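Local coordinates for protein aminopeptidase (Aneurinibacillus sp. AM-1, PDB 5IB9) that probably removes amino acids from the N-terminal ends of peptides as a zinc-dependent aminopeptidase of the M28 family, and carries a protease-associated domain, at residues 126-131 against 161-166; 220-225 against 263-268; 295-300 against 356-361. All blocks are in the same frame, centred on the assembly; numbering follows the deposited sequence.

Interaction 1 lies in the protease-associated (PA) domain, whereas interactions 2 and 3 both belong to the central sheet of the M28 peptidase domain, on the other side of the chain's centre; its centre is about 38 Å from that of interaction 2 and about 32 Å from that of interaction 3. Interactions 2 and 3 are neighbours, with centres about 10 Å apart, because strands 222-228 and 294-300 pair directly: Phe298 N is 2.8 Å from Ile224 O, probably a hydrogen bond. Interaction 3 comes closest to the active site: the side chain of Leu360 is about 4 Å from a bound inhibitor and that of Gln299 about 6 Å from a zinc ion.

Interaction 1: 126-131 against 161-166; sequences SFADKV and ASFVAA
Val131 fits between the Phe163 ring and Ala166, one methyl for each. Its CG1 meets the ring obliquely, 3.8 Å from Phe163 CD1, and also comes 3.5 Å from the backbone oxygen Val164 O. CG2 goes the other way and packs 3.6 Å from Ala166 CB. This division follows from chi1 of 176°, which sets CG1 anti to the backbone N and CG2 anti to the carbonyl carbon. Farther along the Phe163 ring, CE1 lies 3.6 Å from Ala128 O and CZ is 4.0 Å from Ala128 CB, about one helical turn before Val131. In the PA domain the contact thus joins the start of helix 127-136 to the loop that leads into strand 165-169, largely through apolar groups. Ser126 is the N-cap of that helix: its OG accepts from Asp129 N at 3.0 Å, holding the turn that carries Ala128. Pro89 and Leu156 also touch Phe163, while Ala166 is tied by backbone hydrogen bonding to Phe85. The loop reaches the dimer interface, where Ser162 OG is hydrogen-bonded to Ser162 OG of the second subunit and Ala161 O accepts from Lys136 NZ of that subunit.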
loop_
_atom_site.group_PDB
_atom_site.type_symbol
_atom_site.label_atom_id
_atom_site.label_comp_id
_atom_site.label_asym_id
_atom_site.label_seq_id
_atom_site.Cartn_x
_atom_site.Cartn_y
_atom_site.Cartn_z
ATOM N N SER A 126 -19.756 -2.394 8.793
ATOM C CA SER A 126 -19.420 -3.004 7.481
ATOM C C SER A 126 -19.747 -4.479 7.561
ATOM O O SER A 126 -19.653 -5.032 8.685
ATOM C CB SER A 126 -17.929 -2.866 7.143
ATOM O OG SER A 126 -17.108 -3.318 8.197
ATOM N N PHE A 127 -20.108 -5.099 6.431
ATOM C CA PHE A 127 -20.135 -6.588 6.356
ATOM C C PHE A 127 -18.872 -7.217 6.927
ATOM O O PHE A 127 -18.916 -8.154 7.720
ATOM C CB PHE A 127 -20.324 -7.103 4.960
ATOM C CG PHE A 127 -21.567 -6.660 4.303
ATOM C CD1 PHE A 127 -21.509 -6.016 3.062
ATOM C CD2 PHE A 127 -22.825 -6.913 4.884
ATOM C CE1 PHE A 127 -22.670 -5.613 2.410
ATOM C CE2 PHE A 127 -23.996 -6.519 4.246
ATOM C CZ PHE A 127 -23.932 -5.857 3.007
ATOM N N ALA A 128 -17.709 -6.732 6.507
ATOM C CA ALA A 128 -16.441 -7.121 7.137
ATOM C C ALA A 128 -16.414 -7.156 8.671
ATOM O O ALA A 128 -15.934 -8.117 9.268
ATOM C CB ALA A 128 -15.304 -6.172 6.626
ATOM N N ASP A 129 -16.843 -6.077 9.326
ATOM C CA ASP A 129 -16.766 -6.057 10.780
ATOM C C ASP A 129 -17.731 -7.028 11.499
ATOM O O ASP A 129 -17.370 -7.634 12.483
ATOM C CB ASP A 129 -17.003 -4.655 11.308
ATOM C CG ASP A 129 -15.711 -3.825 11.372
ATOM O OD1 ASP A 129 -15.869 -2.606 11.625
ATOM O OD2 ASP A 129 -14.579 -4.379 11.190
ATOM N N LYS A 130 -18.926 -7.162 10.951
ATOM C CA LYS A 130 -19.926 -8.152 11.422
ATOM C C LYS A 130 -19.311 -9.510 11.380
ATOM O O LYS A 130 -19.379 -10.229 12.360
ATOM C CB LYS A 130 -21.171 -8.119 10.548
ATOM C CG LYS A 130 -22.021 -6.873 10.671
ATOM C CD LYS A 130 -22.956 -6.837 9.465
ATOM C CE LYS A 130 -23.852 -5.555 9.297
ATOM N NZ LYS A 130 -24.761 -5.328 10.477
ATOM N N VAL A 131 -18.659 -9.877 10.268
ATOM C CA VAL A 131 -18.007 -11.193 10.196
ATOM C C VAL A 131 -16.870 -11.325 11.236
ATOM O O VAL A 131 -16.718 -12.364 11.933
ATOM C CB VAL A 131 -17.552 -11.517 8.748
ATOM C CG1 VAL A 131 -16.788 -12.824 8.701
ATOM C CG2 VAL A 131 -18.762 -11.582 7.837
ATOM N N ALA A 161 -7.951 -13.294 6.778
ATOM C CA ALA A 161 -8.028 -14.624 7.380
ATOM C C ALA A 161 -8.650 -14.587 8.776
ATOM O O ALA A 161 -8.815 -15.621 9.442
ATOM C CB ALA A 161 -6.647 -15.311 7.390
ATOM N N SER A 162 -9.033 -13.391 9.204
ATOM C CA SER A 162 -9.860 -13.276 10.397
ATOM C C SER A 162 -11.288 -13.707 10.089
ATOM O O SER A 162 -12.025 -14.104 11.003
ATOM C CB SER A 162 -9.884 -11.865 10.903
ATOM O OG SER A 162 -8.581 -11.374 10.733
ATOM N N PHE A 163 -11.663 -13.618 8.821
ATOM C CA PHE A 163 -13.039 -14.000 8.422
ATOM C C PHE A 163 -13.397 -15.489 8.589
ATOM O O PHE A 163 -12.549 -16.397 8.726
ATOM C CB PHE A 163 -13.316 -13.611 6.981
ATOM C CG PHE A 163 -13.208 -12.130 6.658
ATOM C CD1 PHE A 163 -13.559 -11.127 7.567
ATOM C CD2 PHE A 163 -12.826 -11.766 5.367
ATOM C CE1 PHE A 163 -13.500 -9.776 7.182
ATOM C CE2 PHE A 163 -12.770 -10.426 4.985
ATOM C CZ PHE A 163 -13.099 -9.441 5.911
ATOM N N VAL A 164 -14.708 -15.743 8.585
ATOM C CA VAL A 164 -15.175 -17.133 8.401
ATOM C C VAL A 164 -16.185 -16.991 7.330
ATOM O O VAL A 164 -16.542 -15.880 6.985
ATOM C CB VAL A 164 -15.821 -17.779 9.668
ATOM C CG1 VAL A 164 -14.780 -17.953 10.752
ATOM C CG2 VAL A 164 -17.026 -16.957 10.146
ATOM N N ALA A 165 -16.679 -18.113 6.781
ATOM C CA ALA A 165 -17.584 -18.028 5.652
ATOM C C ALA A 165 -18.770 -17.111 5.961
ATOM O O ALA A 165 -19.299 -17.122 7.086
ATOM C CB ALA A 165 -18.055 -19.461 5.235
ATOM N N ALA A 166 -19.199 -16.327 4.975
ATOM C CA ALA A 166 -20.234 -15.349 5.155
ATOM C C ALA A 166 -21.130 -15.413 3.941
ATOM O O ALA A 166 -20.627 -15.358 2.804
ATOM C CB ALA A 166 -19.615 -13.956 5.293
#

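Interaction 2: 220-225 against 263-268; sequences NDIIII and ELRFIT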
loop_
_atom_site.group_PDB
_atom_site.type_symbol
_atom_site.label_atom_id
_atom_site.label_comp_id
_atom_site.label_asym_id
_atom_site.label_seq_id
_atom_site.Cartn_x
_atom_site.Cartn_y
_atom_site.Cartn_z
ATOM N N ASN A 220 2.562 26.789 -10.937
ATOM C CA ASN A 220 2.912 25.543 -10.237
ATOM C C ASN A 220 1.746 24.650 -10.002
ATOM O O ASN A 220 1.968 23.555 -9.477
ATOM C CB ASN A 220 3.483 25.884 -8.800
ATOM C CG ASN A 220 4.847 26.512 -8.871
ATOM O OD1 ASN A 220 5.174 27.440 -8.082
ATOM N ND2 ASN A 220 5.660 26.056 -9.847
ATOM N N ASP A 221 0.572 24.993 -10.532
ATOM C CA ASP A 221 -0.623 24.224 -10.149
ATOM C C ASP A 221 -0.740 22.948 -11.006
ATOM O O ASP A 221 -0.211 22.834 -12.115
ATOM C CB ASP A 221 -1.892 25.019 -10.450
ATOM C CG ASP A 221 -2.013 26.331 -9.659
ATOM O OD1 ASP A 221 -1.294 26.500 -8.609
ATOM O OD2 ASP A 221 -2.937 27.131 -9.991
ATOM N N ILE A 222 -1.395 21.931 -10.412
ATOM C CA ILE A 222 -1.726 20.682 -11.101
ATOM C C ILE A 222 -3.253 20.415 -10.997
ATOM O O ILE A 222 -3.833 20.653 -9.949
ATOM C CB ILE A 222 -1.041 19.468 -10.387
ATOM C CG1 ILE A 222 0.508 19.685 -10.402
ATOM C CG2 ILE A 222 -1.288 18.170 -11.146
ATOM C CD1 ILE A 222 1.185 18.680 -9.337
ATOM N N ILE A 223 -3.842 19.942 -12.096
ATOM C CA ILE A 223 -5.226 19.431 -12.083
ATOM C C ILE A 223 -5.142 17.978 -12.590
ATOM O O ILE A 223 -4.476 17.678 -13.539
ATOM C CB ILE A 223 -6.133 20.229 -13.021
ATOM C CG1 ILE A 223 -6.322 21.538 -12.338
ATOM C CG2 ILE A 223 -7.468 19.511 -13.023
ATOM C CD1 ILE A 223 -7.122 22.583 -13.185
ATOM N N ILE A 224 -5.866 17.087 -11.872
ATOM C CA ILE A 224 -6.067 15.627 -12.253
ATOM C C ILE A 224 -7.450 15.453 -12.799
ATOM O O ILE A 224 -8.442 16.003 -12.236
ATOM C CB ILE A 224 -5.832 14.751 -11.055
ATOM C CG1 ILE A 224 -4.377 14.937 -10.523
ATOM C CG2 ILE A 224 -6.032 13.338 -11.422
ATOM C CD1 ILE A 224 -4.101 14.172 -9.209
ATOM N N ILE A 225 -7.500 14.814 -13.987
ATOM C CA ILE A 225 -8.849 14.384 -14.572
ATOM C C ILE A 225 -8.749 12.897 -14.600
ATOM O O ILE A 225 -7.857 12.349 -15.294
ATOM C CB ILE A 225 -9.009 14.989 -15.966
ATOM C CG1 ILE A 225 -8.884 16.552 -15.996
ATOM C CG2 ILE A 225 -10.360 14.587 -16.564
ATOM C CD1 ILE A 225 -7.409 17.036 -16.216
ATOM N N GLU A 263 -0.311 22.230 -15.071
ATOM C CA GLU A 263 0.019 20.863 -15.411
ATOM C C GLU A 263 -1.290 20.044 -15.341
ATOM O O GLU A 263 -2.013 20.187 -14.343
ATOM C CB GLU A 263 0.987 20.328 -14.375
ATOM C CG GLU A 263 1.271 18.831 -14.645
ATOM C CD GLU A 263 2.482 18.388 -13.788
ATOM O OE1 GLU A 263 3.471 19.176 -13.527
ATOM O OE2 GLU A 263 2.517 17.199 -13.433
ATOM N N LEU A 264 -1.549 19.255 -16.387
ATOM C CA LEU A 264 -2.789 18.433 -16.375
ATOM C C LEU A 264 -2.359 16.999 -16.409
ATOM O O LEU A 264 -1.502 16.597 -17.216
ATOM C CB LEU A 264 -3.607 18.823 -17.650
ATOM C CG LEU A 264 -4.075 20.236 -17.728
ATOM C CD1 LEU A 264 -4.893 20.468 -18.993
ATOM C CD2 LEU A 264 -4.903 20.601 -16.597
ATOM N N ARG A 265 -2.941 16.198 -15.518
ATOM C CA ARG A 265 -2.670 14.760 -15.513
ATOM C C ARG A 265 -3.964 14.077 -15.822
ATOM O O ARG A 265 -4.920 14.176 -14.988
ATOM C CB ARG A 265 -2.141 14.304 -14.128
ATOM C CG ARG A 265 -0.819 15.073 -13.730
ATOM C CD ARG A 265 -0.287 14.570 -12.435
ATOM N NE ARG A 265 0.954 15.295 -12.181
ATOM C CZ ARG A 265 1.708 14.996 -11.135
ATOM N NH1 ARG A 265 1.456 13.988 -10.264
ATOM N NH2 ARG A 265 2.792 15.689 -11.010
ATOM N N PHE A 266 -4.002 13.322 -16.886
ATOM C CA PHE A 266 -5.199 12.542 -17.308
ATOM C C PHE A 266 -4.926 11.119 -16.955
ATOM O O PHE A 266 -3.900 10.535 -17.359
ATOM C CB PHE A 266 -5.392 12.703 -18.835
ATOM C CG PHE A 266 -5.665 14.116 -19.299
ATOM C CD1 PHE A 266 -6.966 14.562 -19.341
ATOM C CD2 PHE A 266 -4.602 14.936 -19.593
ATOM C CE1 PHE A 266 -7.281 15.849 -19.706
ATOM C CE2 PHE A 266 -4.883 16.254 -20.090
ATOM C CZ PHE A 266 -6.209 16.697 -20.111
ATOM N N ILE A 267 -5.819 10.538 -16.108
ATOM C CA ILE A 267 -5.483 9.255 -15.539
ATOM C C ILE A 267 -6.684 8.297 -15.675
ATOM O O ILE A 267 -7.843 8.694 -15.389
ATOM C CB ILE A 267 -5.098 9.362 -14.004
ATOM C CG1 ILE A 267 -4.034 10.417 -13.830
ATOM C CG2 ILE A 267 -4.691 7.960 -13.508
ATOM C CD1 ILE A 267 -3.642 10.542 -12.346
ATOM N N THR A 268 -6.367 7.054 -16.096
ATOM C CA THR A 268 -7.409 6.038 -15.930
ATOM C C THR A 268 -6.945 5.056 -14.901
ATOM O O THR A 268 -5.831 4.548 -14.923
ATOM C CB THR A 268 -7.788 5.350 -17.313
ATOM O OG1 THR A 268 -6.683 4.599 -17.843
ATOM C CG2 THR A 268 -8.212 6.458 -18.229
#
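Ile222 to Ile225 pair in parallel register with Glu263 to Phe266, the strand axes 4.8 Å apart and turned by 18°, and five backbone hydrogen bonds run from Glu263 N to Asp221 O at one end through to Ile267 N to Ile225 O at the other. On the face carrying Ile222, Ile224, Glu263 and Arg265, Ile222 CD1 lies over one face of the Arg265 guanidinium, 3.8 Å from NH2, while its CG2 is as near to NE. The extended Arg265 chain brings NE and NH2 side-on to a single oxygen, Glu263 OE2, at 2.8 and 2.9 Å; both donors approach from the same face of the carboxylate, well out of its plane. Beyond them, Ile224 CG2 packs 3.8 Å from Ile267 CD1. On the other face Ile225 CD1 sits over the Phe266 ring in a CH-pi contact, 4.1 Å from the centroid, and Ile223 CB touches Leu264 CD2. Helix 382-400 covers this second face, meeting Leu264 and Ile225 through Val396. The strands are the two arms of a beta-alpha-beta unit with helix 238-256. Arg265 also bridges to Glu290 and bonds Tyr282 OH, so two acidic groups probably balance its charge, and the grip at Glu263 is likely to hold the guanidinium flat beside the apolar Ile222.

Interaction 3: 295-300 against 356-361; sequences IGMFQL and IPAALF
Phe298 and Phe361 set their rings nearly parallel, planes at 15°, but offset so strongly, centroids 5.7 Å apart, that little of one ring covers the other. The touch is between rim atoms: Phe298 CD1 comes 3.4 Å from Phe361 CE2. In both residues CG is anti to the carbonyl carbon (chi1 -63° in Phe298 and -65° in Phe361), which starts the two rings off in matching directions from the same side of the sheet. Gln299 O lies near the plane of the Phe361 ring, at its edge, and accepts an almost straight hydrogen bond from Phe361 N at 2.8 Å. An alanine in place of Phe361 would probably leave Phe298 CD1 without its ring neighbour and open a gap beside the Phe298 ring. On the opposite face Gln299 and Leu360 cross, with Gln299 CG 3.9 Å from Leu360 CD1; the Gln299 chain then bends at chi2, and its NE2 donates to Ser346 OG. Met297 CB and Ala358 CB meet on this same face, 4.2 Å apart. Beneath these contacts the backbones pair in parallel from Met297 with Ala358 to Leu300 with Phe361. At the entrance to the pair, Pro357 CG lies 3.5 Å from Ile295 O, and Pro357 O accepts from Met297 N. Toward its C-terminal end the pair nears the active site, where Leu360 lies close to the zinc ligand Asp301. Strand 222-228 flanks 295-300 on its other edge. Helix 382-400 packs on the Phe298 and Phe361 face, helix 322-334 reaches Phe298 and Ala359, and helix 348-352 covers Met297, Gln299, Ala358 and Leu360.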
loop_
_atom_site.group_PDB
_atom_site.type_symbol
_atom_site.label_atom_id
_atom_site.label_comp_id
_atom_site.label_asym_id
_atom_site.label_seq_id
_atom_site.Cartn_x
_atom_site.Cartn_y
_atom_site.Cartn_z
ATOM N N ILE A 295 -4.632 21.548 -7.383
ATOM C CA ILE A 295 -5.738 22.431 -7.096
ATOM C C ILE A 295 -7.115 21.839 -7.313
ATOM O O ILE A 295 -8.104 22.362 -6.810
ATOM C CB ILE A 295 -5.650 23.772 -7.830
ATOM C CG1 ILE A 295 -5.748 23.503 -9.306
ATOM C CG2 ILE A 295 -4.278 24.575 -7.469
ATOM C CD1 ILE A 295 -5.820 24.924 -10.126
ATOM N N GLY A 296 -7.136 20.685 -7.967
ATOM C CA GLY A 296 -8.425 20.034 -8.140
ATOM C C GLY A 296 -8.252 18.663 -8.823
ATOM O O GLY A 296 -7.343 18.474 -9.656
ATOM N N MET A 297 -9.157 17.766 -8.481
ATOM C CA MET A 297 -9.213 16.465 -9.114
ATOM C C MET A 297 -10.676 16.282 -9.523
ATOM O O MET A 297 -11.616 16.367 -8.712
ATOM C CB MET A 297 -8.752 15.302 -8.161
ATOM C CG MET A 297 -8.686 13.879 -8.825
ATOM S SD MET A 297 -10.277 13.101 -8.757
ATOM C CE MET A 297 -9.870 11.700 -9.806
ATOM N N PHE A 298 -10.862 16.112 -10.841
ATOM C CA PHE A 298 -12.180 15.861 -11.517
ATOM C C PHE A 298 -12.292 14.400 -11.805
ATOM O O PHE A 298 -11.529 13.872 -12.575
ATOM C CB PHE A 298 -12.283 16.637 -12.809
ATOM C CG PHE A 298 -12.260 18.139 -12.659
ATOM C CD1 PHE A 298 -13.450 18.865 -12.993
ATOM C CD2 PHE A 298 -11.127 18.856 -12.256
ATOM C CE1 PHE A 298 -13.455 20.238 -12.893
ATOM C CE2 PHE A 298 -11.158 20.266 -12.154
ATOM C CZ PHE A 298 -12.303 20.951 -12.476
ATOM N N GLN A 299 -13.226 13.695 -11.184
ATOM C CA GLN A 299 -13.497 12.279 -11.452
ATOM C C GLN A 299 -14.719 12.051 -12.346
ATOM O O GLN A 299 -15.769 12.662 -12.091
ATOM C CB GLN A 299 -13.690 11.535 -10.129
ATOM C CG GLN A 299 -14.144 10.070 -10.340
ATOM C CD GLN A 299 -13.033 9.146 -10.914
ATOM O OE1 GLN A 299 -11.928 9.547 -11.130
ATOM N NE2 GLN A 299 -13.318 7.866 -11.071
ATOM N N LEU A 300 -14.526 11.357 -13.463
ATOM C CA LEU A 300 -15.665 11.144 -14.442
ATOM C C LEU A 300 -16.040 9.671 -14.341
ATOM O O LEU A 300 -15.258 8.776 -14.662
ATOM C CB LEU A 300 -15.071 11.422 -15.848
ATOM C CG LEU A 300 -14.546 12.860 -16.101
ATOM C CD1 LEU A 300 -13.692 12.815 -17.293
ATOM C CD2 LEU A 300 -15.843 13.612 -16.582
ATOM N N ILE A 356 -7.047 17.069 -1.158
ATOM C CA ILE A 356 -7.099 17.740 -2.451
ATOM C C ILE A 356 -8.585 17.954 -2.783
ATOM O O ILE A 356 -9.384 17.054 -2.608
ATOM C CB ILE A 356 -6.517 16.789 -3.461
ATOM C CG1 ILE A 356 -5.015 16.617 -3.218
ATOM C CG2 ILE A 356 -6.732 17.354 -4.930
ATOM C CD1 ILE A 356 -4.285 15.517 -4.075
ATOM N N PRO A 357 -8.935 19.175 -3.228
ATOM C CA PRO A 357 -10.356 19.394 -3.648
ATOM C C PRO A 357 -10.780 18.393 -4.749
ATOM O O PRO A 357 -10.032 18.286 -5.722
ATOM C CB PRO A 357 -10.374 20.871 -4.167
ATOM C CG PRO A 357 -9.105 21.556 -3.568
ATOM C CD PRO A 357 -8.084 20.348 -3.510
ATOM N N ALA A 358 -11.878 17.679 -4.669
ATOM C CA ALA A 358 -12.123 16.605 -5.620
ATOM C C ALA A 358 -13.616 16.518 -5.753
ATOM O O ALA A 358 -14.362 16.772 -4.738
ATOM C CB ALA A 358 -11.547 15.235 -5.083
ATOM N N ALA A 359 -14.133 16.142 -6.922
ATOM C CA ALA A 359 -15.552 15.891 -7.066
ATOM C C ALA A 359 -15.744 14.872 -8.162
ATOM O O ALA A 359 -14.963 14.884 -9.185
ATOM C CB ALA A 359 -16.263 17.229 -7.501
ATOM N N LEU A 360 -16.821 14.129 -8.044
ATOM C CA LEU A 360 -17.311 13.150 -9.046
ATOM C C LEU A 360 -18.371 13.818 -9.854
ATOM O O LEU A 360 -19.350 14.431 -9.320
ATOM C CB LEU A 360 -17.855 11.963 -8.267
ATOM C CG LEU A 360 -18.741 11.058 -9.116
ATOM C CD1 LEU A 360 -18.001 10.362 -10.324
ATOM C CD2 LEU A 360 -19.386 9.916 -8.190
ATOM N N PHE A 361 -18.221 13.692 -11.150
ATOM C CA PHE A 361 -19.264 14.100 -12.183
ATOM C C PHE A 361 -19.948 12.858 -12.716
ATOM O O PHE A 361 -19.243 11.949 -13.177
ATOM C CB PHE A 361 -18.605 14.892 -13.358
ATOM C CG PHE A 361 -18.032 16.218 -12.911
ATOM C CD1 PHE A 361 -18.716 17.380 -13.217
ATOM C CD2 PHE A 361 -16.865 16.307 -12.150
ATOM C CE1 PHE A 361 -18.261 18.657 -12.796
ATOM C CE2 PHE A 361 -16.398 17.607 -11.717
ATOM C CZ PHE A 361 -17.100 18.743 -12.011
#